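Long-range contacts in 50S ribosomal protein L16 arginine hydroxylase (Escherichia coli, PDB 4CCL), which catalyses the iron- and 2-oxoglutarate-dependent hydroxylation, at the 3 position, of one arginine of ribosomal protein uL16: residues S327-A332 / G348-D353; V318-E323 / G367-E372; V86-E91 / H277-A282. All blocks are in the same frame, centred on the assembly; numbering follows the deposited sequence.

Contact 1 (S327-A332 / G348-D353). With SO4 (sulfate ion), chain O.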
loop_
_atom_site.group_PDB
_atom_site.type_symbol
_atom_site.label_atom_id
_atom_site.label_comp_id
_atom_site.label_asym_id
_atom_site.label_seq_id
_atom_site.Cartn_x
_atom_site.Cartn_y
_atom_site.Cartn_z
ATOM N N SER B 327 -19.832 17.006 13.941
ATOM C CA SER B 327 -20.597 17.818 14.880
ATOM C C SER B 327 -22.077 17.438 14.883
ATOM O O SER B 327 -22.631 17.075 13.845
ATOM C CB SER B 327 -20.430 19.308 14.556
ATOM O OG SER B 327 -21.108 20.120 15.500
ATOM N N PRO B 328 -22.720 17.521 16.058
ATOM C CA PRO B 328 -24.166 17.299 16.187
ATOM C C PRO B 328 -25.007 18.311 15.414
ATOM O O PRO B 328 -26.193 18.061 15.197
ATOM C CB PRO B 328 -24.417 17.437 17.695
ATOM C CG PRO B 328 -23.224 18.153 18.230
ATOM C CD PRO B 328 -22.082 17.714 17.370
ATOM N N HIS B 329 -24.411 19.422 14.990
ATOM C CA HIS B 329 -25.197 20.462 14.346
ATOM C C HIS B 329 -25.028 20.317 12.842
ATOM O O HIS B 329 -23.973 20.615 12.280
ATOM C CB HIS B 329 -24.711 21.847 14.786
ATOM C CG HIS B 329 -24.437 21.960 16.254
ATOM N ND1 HIS B 329 -25.234 22.687 17.107
ATOM C CD2 HIS B 329 -23.442 21.443 17.019
ATOM C CE1 HIS B 329 -24.751 22.612 18.337
ATOM N NE2 HIS B 329 -23.663 21.859 18.305
ATOM N N ARG B 330 -26.090 19.837 12.205
ATOM C CA ARG B 330 -26.135 19.647 10.755
ATOM C C ARG B 330 -26.193 20.917 9.883
ATOM O O ARG B 330 -25.450 21.015 8.909
ATOM C CB ARG B 330 -27.219 18.639 10.358
ATOM C CG ARG B 330 -27.073 18.123 8.940
ATOM C CD ARG B 330 -28.121 17.072 8.614
ATOM N NE ARG B 330 -28.296 16.930 7.172
ATOM C CZ ARG B 330 -27.572 16.122 6.404
ATOM N NH1 ARG B 330 -26.621 15.369 6.939
ATOM N NH2 ARG B 330 -27.803 16.067 5.100
ATOM N N PRO B 331 -27.097 21.869 10.199
ATOM C CA PRO B 331 -27.174 23.082 9.371
ATOM C C PRO B 331 -25.836 23.811 9.259
ATOM O O PRO B 331 -25.488 24.326 8.193
ATOM C CB PRO B 331 -28.177 23.954 10.130
ATOM C CG PRO B 331 -29.047 22.993 10.834
ATOM C CD PRO B 331 -28.147 21.858 11.236
ATOM N N ALA B 332 -25.095 23.835 10.360
ATOM C CA ALA B 332 -23.793 24.486 10.405
ATOM C C ALA B 332 -22.788 23.791 9.492
ATOM O O ALA B 332 -22.084 24.441 8.714
ATOM C CB ALA B 332 -23.280 24.516 11.825
ATOM N N GLY B 348 -26.577 29.435 12.831
ATOM C CA GLY B 348 -27.754 29.229 13.655
ATOM C C GLY B 348 -27.420 29.157 15.132
ATOM O O GLY B 348 -26.779 30.055 15.671
ATOM N N ASP B 349 -27.858 28.086 15.786
ATOM C CA ASP B 349 -27.657 27.918 17.222
ATOM C C ASP B 349 -26.324 27.252 17.563
ATOM O O ASP B 349 -25.995 27.084 18.735
ATOM C CB ASP B 349 -28.806 27.105 17.827
ATOM C CG ASP B 349 -30.130 27.843 17.783
ATOM O OD1 ASP B 349 -30.120 29.091 17.857
ATOM O OD2 ASP B 349 -31.182 27.176 17.676
ATOM N N ALA B 350 -25.563 26.880 16.538
ATOM C CA ALA B 350 -24.323 26.127 16.724
ATOM C C ALA B 350 -23.259 26.877 17.531
ATOM O O ALA B 350 -22.522 26.267 18.310
ATOM C CB ALA B 350 -23.765 25.690 15.376
ATOM N N LEU B 351 -23.183 28.192 17.343
ATOM C CA LEU B 351 -22.185 29.015 18.027
ATOM C C LEU B 351 -22.346 28.999 19.548
ATOM O O LEU B 351 -21.381 29.222 20.282
ATOM C CB LEU B 351 -22.216 30.458 17.513
ATOM C CG LEU B 351 -21.830 30.719 16.055
ATOM C CD1 LEU B 351 -22.000 32.196 15.745
ATOM C CD2 LEU B 351 -20.404 30.263 15.763
ATOM N N GLU B 352 -23.561 28.729 20.016
ATOM C CA GLU B 352 -23.842 28.684 21.448
ATOM C C GLU B 352 -23.147 27.492 22.105
ATOM O O GLU B 352 -22.730 27.566 23.259
ATOM C CB GLU B 352 -25.353 28.634 21.703
ATOM C CG GLU B 352 -26.176 29.591 20.838
ATOM C CD GLU B 352 -25.714 31.038 20.936
ATOM O OE1 GLU B 352 -25.312 31.467 22.038
ATOM O OE2 GLU B 352 -25.766 31.751 19.910
ATOM N N ASP B 353 -23.022 26.400 21.356
ATOM C CA ASP B 353 -22.330 25.201 21.820
ATOM C C ASP B 353 -20.828 25.459 21.828
ATOM O O ASP B 353 -20.230 25.687 20.777
ATOM C CB ASP B 353 -22.662 24.017 20.904
ATOM C CG ASP B 353 -22.099 22.693 21.408
ATOM O OD1 ASP B 353 -21.303 22.690 22.369
ATOM O OD2 ASP B 353 -22.452 21.647 20.825
HETATM S S SO4 O . -26.143 13.498 2.496
HETATM O O1 SO4 O . -26.127 14.729 3.280
HETATM O O2 SO4 O . -25.516 12.425 3.262
HETATM O O3 SO4 O . -27.521 13.132 2.185
HETATM O O4 SO4 O . -25.405 13.705 1.253
#

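Contact 2 (V318-E323 / G367-E372)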
loop_
_atom_site.group_PDB
_atom_site.type_symbol
_atom_site.label_atom_id
_atom_site.label_comp_id
_atom_site.label_asym_id
_atom_site.label_seq_id
_atom_site.Cartn_x
_atom_site.Cartn_y
_atom_site.Cartn_z
ATOM N N VAL B 318 -18.153 15.342 7.769
ATOM C CA VAL B 318 -17.631 16.298 6.795
ATOM C C VAL B 318 -16.103 16.215 6.804
ATOM O O VAL B 318 -15.523 15.792 7.792
ATOM C CB VAL B 318 -18.176 17.724 7.056
ATOM C CG1 VAL B 318 -17.521 18.746 6.147
ATOM C CG2 VAL B 318 -19.681 17.748 6.851
ATOM N N TYR B 319 -15.459 16.526 5.686
ATOM C CA TYR B 319 -14.006 16.478 5.615
ATOM C C TYR B 319 -13.456 17.740 4.972
ATOM O O TYR B 319 -13.813 18.079 3.841
ATOM C CB TYR B 319 -13.541 15.245 4.837
ATOM C CG TYR B 319 -14.011 13.934 5.429
ATOM C CD1 TYR B 319 -15.255 13.409 5.104
ATOM C CD2 TYR B 319 -13.211 13.222 6.312
ATOM C CE1 TYR B 319 -15.689 12.215 5.642
ATOM C CE2 TYR B 319 -13.636 12.024 6.855
ATOM C CZ TYR B 319 -14.877 11.525 6.518
ATOM O OH TYR B 319 -15.312 10.332 7.052
ATOM N N ALA B 320 -12.598 18.440 5.706
ATOM C CA ALA B 320 -11.936 19.627 5.185
ATOM C C ALA B 320 -10.426 19.419 5.137
ATOM O O ALA B 320 -9.773 19.332 6.179
ATOM C CB ALA B 320 -12.274 20.841 6.041
ATOM N N ASN B 321 -9.882 19.349 3.923
ATOM C CA ASN B 321 -8.439 19.233 3.708
ATOM C C ASN B 321 -7.809 18.065 4.475
ATOM O O ASN B 321 -6.792 18.219 5.145
ATOM C CB ASN B 321 -7.748 20.569 4.021
ATOM C CG ASN B 321 -6.278 20.582 3.638
ATOM O OD1 ASN B 321 -5.927 20.448 2.467
ATOM N ND2 ASN B 321 -5.412 20.756 4.630
ATOM N N GLY B 322 -8.437 16.898 4.382
ATOM C CA GLY B 322 -7.903 15.698 5.000
ATOM C C GLY B 322 -8.401 15.420 6.405
ATOM O O GLY B 322 -8.302 14.294 6.893
ATOM N N GLU B 323 -8.942 16.442 7.058
ATOM C CA GLU B 323 -9.377 16.304 8.444
ATOM C C GLU B 323 -10.888 16.149 8.572
ATOM O O GLU B 323 -11.660 16.920 7.996
ATOM C CB GLU B 323 -8.899 17.495 9.272
ATOM C CG GLU B 323 -7.392 17.645 9.309
ATOM C CD GLU B 323 -6.960 19.080 9.517
ATOM O OE1 GLU B 323 -7.824 19.921 9.846
ATOM O OE2 GLU B 323 -5.757 19.369 9.340
ATOM N N GLY B 367 -6.104 28.057 9.432
ATOM C CA GLY B 367 -5.975 28.860 8.229
ATOM C C GLY B 367 -7.014 28.522 7.175
ATOM O O GLY B 367 -7.034 29.113 6.095
ATOM N N TYR B 368 -7.890 27.577 7.496
ATOM C CA TYR B 368 -8.847 27.058 6.524
ATOM C C TYR B 368 -9.984 28.044 6.245
ATOM O O TYR B 368 -10.580 28.028 5.168
ATOM C CB TYR B 368 -9.391 25.700 6.980
ATOM C CG TYR B 368 -8.340 24.611 7.096
ATOM C CD1 TYR B 368 -7.063 24.786 6.576
ATOM C CD2 TYR B 368 -8.630 23.403 7.715
ATOM C CE1 TYR B 368 -6.106 23.795 6.678
ATOM C CE2 TYR B 368 -7.677 22.404 7.819
ATOM C CZ TYR B 368 -6.419 22.607 7.300
ATOM O OH TYR B 368 -5.474 21.615 7.405
ATOM N N TRP B 369 -10.275 28.901 7.218
ATOM C CA TRP B 369 -11.232 29.990 7.040
ATOM C C TRP B 369 -10.643 31.276 7.618
ATOM O O TRP B 369 -9.882 31.229 8.582
ATOM C CB TRP B 369 -12.557 29.665 7.732
ATOM C CG TRP B 369 -13.488 28.807 6.932
ATOM C CD1 TRP B 369 -14.512 29.231 6.132
ATOM C CD2 TRP B 369 -13.497 27.382 6.866
ATOM N NE1 TRP B 369 -15.152 28.156 5.568
ATOM C CE2 TRP B 369 -14.542 26.998 6.004
ATOM C CE3 TRP B 369 -12.717 26.374 7.451
ATOM C CZ2 TRP B 369 -14.835 25.673 5.709
ATOM C CZ3 TRP B 369 -13.003 25.054 7.159
ATOM C CH2 TRP B 369 -14.053 24.715 6.298
ATOM N N PHE B 370 -10.981 32.420 7.030
ATOM C CA PHE B 370 -10.493 33.700 7.550
ATOM C C PHE B 370 -11.541 34.813 7.467
ATOM O O PHE B 370 -12.499 34.712 6.705
ATOM C CB PHE B 370 -9.190 34.118 6.861
ATOM C CG PHE B 370 -9.332 34.401 5.387
ATOM C CD1 PHE B 370 -9.242 33.377 4.456
ATOM C CD2 PHE B 370 -9.534 35.695 4.933
ATOM C CE1 PHE B 370 -9.365 33.638 3.104
ATOM C CE2 PHE B 370 -9.657 35.961 3.585
ATOM C CZ PHE B 370 -9.572 34.932 2.668
ATOM N N PHE B 371 -11.350 35.873 8.249
ATOM C CA PHE B 371 -12.376 36.904 8.427
ATOM C C PHE B 371 -12.398 38.011 7.378
ATOM O O PHE B 371 -11.353 38.461 6.912
ATOM C CB PHE B 371 -12.273 37.517 9.825
ATOM C CG PHE B 371 -13.015 36.747 10.870
ATOM C CD1 PHE B 371 -14.380 36.575 10.761
ATOM C CD2 PHE B 371 -12.357 36.205 11.963
ATOM C CE1 PHE B 371 -15.082 35.872 11.710
ATOM C CE2 PHE B 371 -13.057 35.497 12.924
ATOM C CZ PHE B 371 -14.424 35.330 12.794
ATOM N N GLU B 372 -13.605 38.441 7.017
ATOM C CA GLU B 372 -13.795 39.610 6.167
ATOM C C GLU B 372 -14.987 40.429 6.648
ATOM O O GLU B 372 -15.427 41.360 5.974
ATOM C CB GLU B 372 -13.989 39.209 4.700
ATOM C CG GLU B 372 -12.814 38.466 4.064
ATOM C CD GLU B 372 -11.631 39.369 3.734
ATOM O OE1 GLU B 372 -11.363 40.320 4.498
ATOM O OE2 GLU B 372 -10.961 39.119 2.707
#

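Contact 3 (V86-E91 / H277-A282)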
loop_
_atom_site.group_PDB
_atom_site.type_symbol
_atom_site.label_atom_id
_atom_site.label_comp_id
_atom_site.label_asym_id
_atom_site.label_seq_id
_atom_site.Cartn_x
_atom_site.Cartn_y
_atom_site.Cartn_z
ATOM N N VAL B 86 -4.565 28.799 -9.827
ATOM C CA VAL B 86 -4.607 30.237 -9.571
ATOM C C VAL B 86 -5.689 30.574 -8.545
ATOM O O VAL B 86 -5.551 31.521 -7.766
ATOM C CB VAL B 86 -4.842 31.029 -10.877
ATOM C CG1 VAL B 86 -5.004 32.520 -10.599
ATOM C CG2 VAL B 86 -3.699 30.797 -11.845
ATOM N N ASN B 87 -6.746 29.763 -8.517
ATOM C CA ASN B 87 -7.855 29.981 -7.593
ATOM C C ASN B 87 -7.428 29.925 -6.127
ATOM O O ASN B 87 -8.170 30.343 -5.237
ATOM C CB ASN B 87 -8.990 28.986 -7.860
ATOM C CG ASN B 87 -8.510 27.549 -7.889
ATOM O OD1 ASN B 87 -7.582 27.208 -8.622
ATOM N ND2 ASN B 87 -9.136 26.700 -7.085
ATOM N N HIS B 88 -6.231 29.401 -5.883
ATOM C CA HIS B 88 -5.654 29.404 -4.546
ATOM C C HIS B 88 -5.173 30.804 -4.165
ATOM O O HIS B 88 -5.458 31.289 -3.070
ATOM C CB HIS B 88 -4.499 28.400 -4.445
ATOM C CG HIS B 88 -4.919 26.967 -4.583
ATOM N ND1 HIS B 88 -4.098 25.915 -4.249
ATOM C CD2 HIS B 88 -6.079 26.417 -5.021
ATOM C CE1 HIS B 88 -4.730 24.775 -4.475
ATOM N NE2 HIS B 88 -5.931 25.052 -4.942
ATOM N N TRP B 89 -4.434 31.444 -5.069
ATOM C CA TRP B 89 -3.792 32.722 -4.766
ATOM C C TRP B 89 -4.553 33.976 -5.216
ATOM O O TRP B 89 -4.135 35.094 -4.914
ATOM C CB TRP B 89 -2.387 32.724 -5.371
ATOM C CG TRP B 89 -1.776 31.355 -5.389
ATOM C CD1 TRP B 89 -1.832 30.442 -6.405
ATOM C CD2 TRP B 89 -1.041 30.735 -4.337
ATOM N NE1 TRP B 89 -1.167 29.295 -6.050
ATOM C CE2 TRP B 89 -0.666 29.448 -4.772
ATOM C CE3 TRP B 89 -0.648 31.138 -3.053
ATOM C CZ2 TRP B 89 0.069 28.567 -3.994
ATOM C CZ3 TRP B 89 0.085 30.265 -2.273
ATOM C CH2 TRP B 89 0.435 28.994 -2.745
ATOM N N HIS B 90 -5.662 33.789 -5.927
ATOM C CA HIS B 90 -6.440 34.911 -6.459
ATOM C C HIS B 90 -7.941 34.674 -6.264
ATOM O O HIS B 90 -8.485 33.701 -6.783
ATOM C CB HIS B 90 -6.122 35.099 -7.949
ATOM C CG HIS B 90 -6.338 36.492 -8.454
ATOM N ND1 HIS B 90 -7.337 36.817 -9.346
ATOM C CD2 HIS B 90 -5.665 37.645 -8.212
ATOM C CE1 HIS B 90 -7.282 38.107 -9.622
ATOM N NE2 HIS B 90 -6.272 38.632 -8.946
ATOM N N GLU B 91 -8.606 35.557 -5.523
ATOM C CA GLU B 91 -10.052 35.429 -5.282
ATOM C C GLU B 91 -10.929 35.631 -6.535
ATOM O O GLU B 91 -11.837 34.824 -6.795
ATOM C CB GLU B 91 -10.529 36.341 -4.134
ATOM C CG GLU B 91 -10.144 35.898 -2.731
ATOM C CD GLU B 91 -10.852 36.715 -1.656
ATOM O OE1 GLU B 91 -12.006 37.134 -1.891
ATOM O OE2 GLU B 91 -10.254 36.944 -0.581
ATOM N N HIS B 277 -2.870 20.488 -5.354
ATOM C CA HIS B 277 -1.900 21.578 -5.362
ATOM C C HIS B 277 -1.793 22.236 -3.990
ATOM O O HIS B 277 -2.695 22.113 -3.160
ATOM C CB HIS B 277 -2.265 22.625 -6.416
ATOM C CG HIS B 277 -2.433 22.063 -7.795
ATOM N ND1 HIS B 277 -3.673 21.845 -8.358
ATOM C CD2 HIS B 277 -1.524 21.674 -8.714
ATOM C CE1 HIS B 277 -3.516 21.346 -9.570
ATOM N NE2 HIS B 277 -2.225 21.231 -9.814
ATOM N N GLU B 278 -0.688 22.940 -3.763
ATOM C CA GLU B 278 -0.437 23.587 -2.480
ATOM C C GLU B 278 -1.413 24.732 -2.212
ATOM O O GLU B 278 -1.568 25.641 -3.032
ATOM C CB GLU B 278 1.006 24.094 -2.423
ATOM C CG GLU B 278 1.377 24.772 -1.114
ATOM C CD GLU B 278 2.863 25.047 -0.997
ATOM O OE1 GLU B 278 3.374 25.907 -1.747
ATOM O OE2 GLU B 278 3.520 24.402 -0.152
ATOM N N LEU B 279 -2.079 24.668 -1.064
ATOM C CA LEU B 279 -2.950 25.745 -0.603
ATOM C C LEU B 279 -2.124 26.926 -0.087
ATOM O O LEU B 279 -0.956 26.768 0.262
ATOM C CB LEU B 279 -3.904 25.250 0.495
ATOM C CG LEU B 279 -5.072 24.331 0.103
ATOM C CD1 LEU B 279 -5.813 24.880 -1.109
ATOM C CD2 LEU B 279 -4.633 22.888 -0.132
ATOM N N ASP B 280 -2.739 28.103 -0.024
ATOM C CA ASP B 280 -2.076 29.261 0.549
ATOM C C ASP B 280 -2.479 29.233 2.006
ATOM O O ASP B 280 -3.599 29.582 2.342
ATOM C CB ASP B 280 -2.624 30.532 -0.116
ATOM C CG ASP B 280 -1.984 31.818 0.409
ATOM O OD1 ASP B 280 -1.543 31.863 1.577
ATOM O OD2 ASP B 280 -1.933 32.803 -0.358
ATOM N N ILE B 281 -1.540 28.903 2.881
ATOM C CA ILE B 281 -1.897 28.644 4.270
ATOM C C ILE B 281 -1.131 29.540 5.227
ATOM O O ILE B 281 0.095 29.473 5.320
ATOM C CB ILE B 281 -1.723 27.149 4.643
ATOM C CG1 ILE B 281 -2.790 26.302 3.938
ATOM C CG2 ILE B 281 -1.789 26.957 6.151
ATOM C CD1 ILE B 281 -3.040 24.942 4.573
ATOM N N ALA B 282 -1.871 30.397 5.917
ATOM C CA ALA B 282 -1.296 31.324 6.879
ATOM C C ALA B 282 -2.149 31.387 8.138
ATOM O O ALA B 282 -3.019 32.252 8.254
ATOM C CB ALA B 282 -1.155 32.701 6.265
HETATM O O HOH W 1 -4.445 33.539 -1.333
#

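Contact 1 (S327-A332 / G348-D353)
His329 and Ala350 bring the two backbones closest, CA to CA 6.2 Å, where the turn leading into helix 330-338 passes the loop joining helices 344-347 and 354-365. The polar link between the segments joins residues in equivalent places: His329 is the N-cap of helix 330-338 and Asp353 that of helix 354-365. A chi1 of -44° holds CG of His329 beside the backbone N and brings it within 3.9 Å of CB of Ala350. From the tip of its ring, NE2 donates to OD2 of Asp353 at 2.8 Å, with an N-H...O angle of 159°. The acceptor lies in the imidazole plane and is met on the lone pair facing away from the other carboxylate oxygen, while ring and carboxylate planes are turned 53° against each other. That other oxygen, OD1, caps the backbone N of Ser355, so both have a partner. The carboxylate would be expected to polarise the N-H of NE2. In the winged-helix domain at the C-terminal end of this chain, the bond ties the starts of two helices together, and Phe356 of helix 354-365 meets the His329 ring as well as Ala332 and Ala350. ND1 of His329 comes within 3.6 Å of CA of Ala350, and the methyl CB atoms of Ala332 and Ala350 touch at 3.8 Å. A weak 3.4 Å bond from His329 N to OG of Ser327 spans the preceding turn. The His329 side chain is also about 4 Å from a bound manganese ion, remote from the catalytic iron site. Arg330, which does not touch 348-353, donates from NH2 to O1 of a sulfate, probably from the crystallisation liquor, at 2.8 Å.

Contact 2 (V318-E323 / G367-E372)
Ala320, the last residue of strand 317-320, meets Trp369 by its methyl group: CB approaches CH2 of the indole at the ring edge, 4.3 Å away. The same residue opens a type I' turn that ends at Glu323, closed by two backbone bonds between these residues. Asn321 and Gly322 fill its inner positions with positive phi, a pairing well known from tight beta hairpins. With CG anti to its backbone N (chi1 -172°), Asn321 crosses the Tyr368 side chain at about a right angle. Its CB stands 4.0 Å above one face of the Tyr368 ring, offset toward the rim, and its ND2 donates to the Tyr368 OH at 2.9 Å, with an N-H...O angle of 149° and the oxygen close to the amide plane. Tyr368 OH donates to OE2 of Glu323 at 3.0 Å, approaching from 49° out of the carboxylate plane, while OE1 lies at the ring edge, 3.2 Å from CE2 of Tyr368. The hydroxyl of a buried tyrosine thus accepts one bond from the hairpin turn and donates one to it. Gly367, just before Tyr368, ends helix 354-365 in a Schellman motif, before strand 369-371 pairs antiparallel with strand 303-305. The hairpin, consistent with the wing of a winged-helix fold, belongs to the three-stranded sheet of 311-314, 317-320 and 323-325, and Trp369 bridges the two sheets by touching Val311 as well as Leu303 and Arg305.

Contact 3 (V86-E91 / H277-A282)
His88 reaches across to Glu278 with the ND1 side of its imidazole, donating to the Glu278 carbonyl O at 2.8 Å. The N-H...O angle is 162° and the oxygen lies in the ring plane, although the donor stands 53° out of the carbonyl plane. One face of the same ring is covered by Leu279, whose CD1 sits 3.7 Å from the ring centroid in a CH-pi contact, shifted somewhat toward the rim. The far nitrogen, NE2, makes a weak hydrogen bond to Asp110 OD1. Because OD2 of Asp110 accepts from ND1 of His277, one carboxylate serves a histidine from each segment. With ND1 of His88 also donating, it would probably favour a doubly protonated, positively charged His88.

Trp89 follows in the chain and applies the benzo part of its indole to the backbone and side chain of the opposing loop. Its CZ2 comes 3.5 Å from Glu278 O, the oxygen already bonded to His88. Further round the ring, CZ3 of Trp89 packs 3.5 Å from CB of Asp280, and CE3 lies 3.4 Å from OD2 of Asp280, in an oblique approach.

The anti chi1 of Asp280 (-180°) sets its CG beside CE3 and CZ3 of the indole. A water adds a second link, donating to OD2 of Asp280 at 2.8 Å and to the carbonyl O of His88 at 3.0 Å.

Asp110 belongs to strand 108-116 of the large antiparallel sheet, and the side chain of His277 is about 12 Å from that of Asp127, an iron ligand. The contact therefore docks an extended loop of the winged-helix region onto the JmjC oxygenase core, an interdomain junction in an enzyme of the RoxA/YcfD subfamily.

Overall arrangement
Contacts 1 and 2 lie in the winged-helix region, contact 1 nested along the chain within the loop that contact 2 closes, their centres 16 Å apart. Contact 2 is the most buried and joins strand elements; contact 1, partly buried, joins helix starts. Both are held by bonds between side chains, whereas the direct bond of contact 3 is from a side chain to the main chain. Contact 3, a surface contact although the nearest of the three to the chain's centre, is the one that reaches the oxygenase core. It touches contact 2, where Leu279 packs on Asn321 and Ile281 on Tyr368, whereas contact 1 stays about 19 Å from contact 3 by nearest atoms.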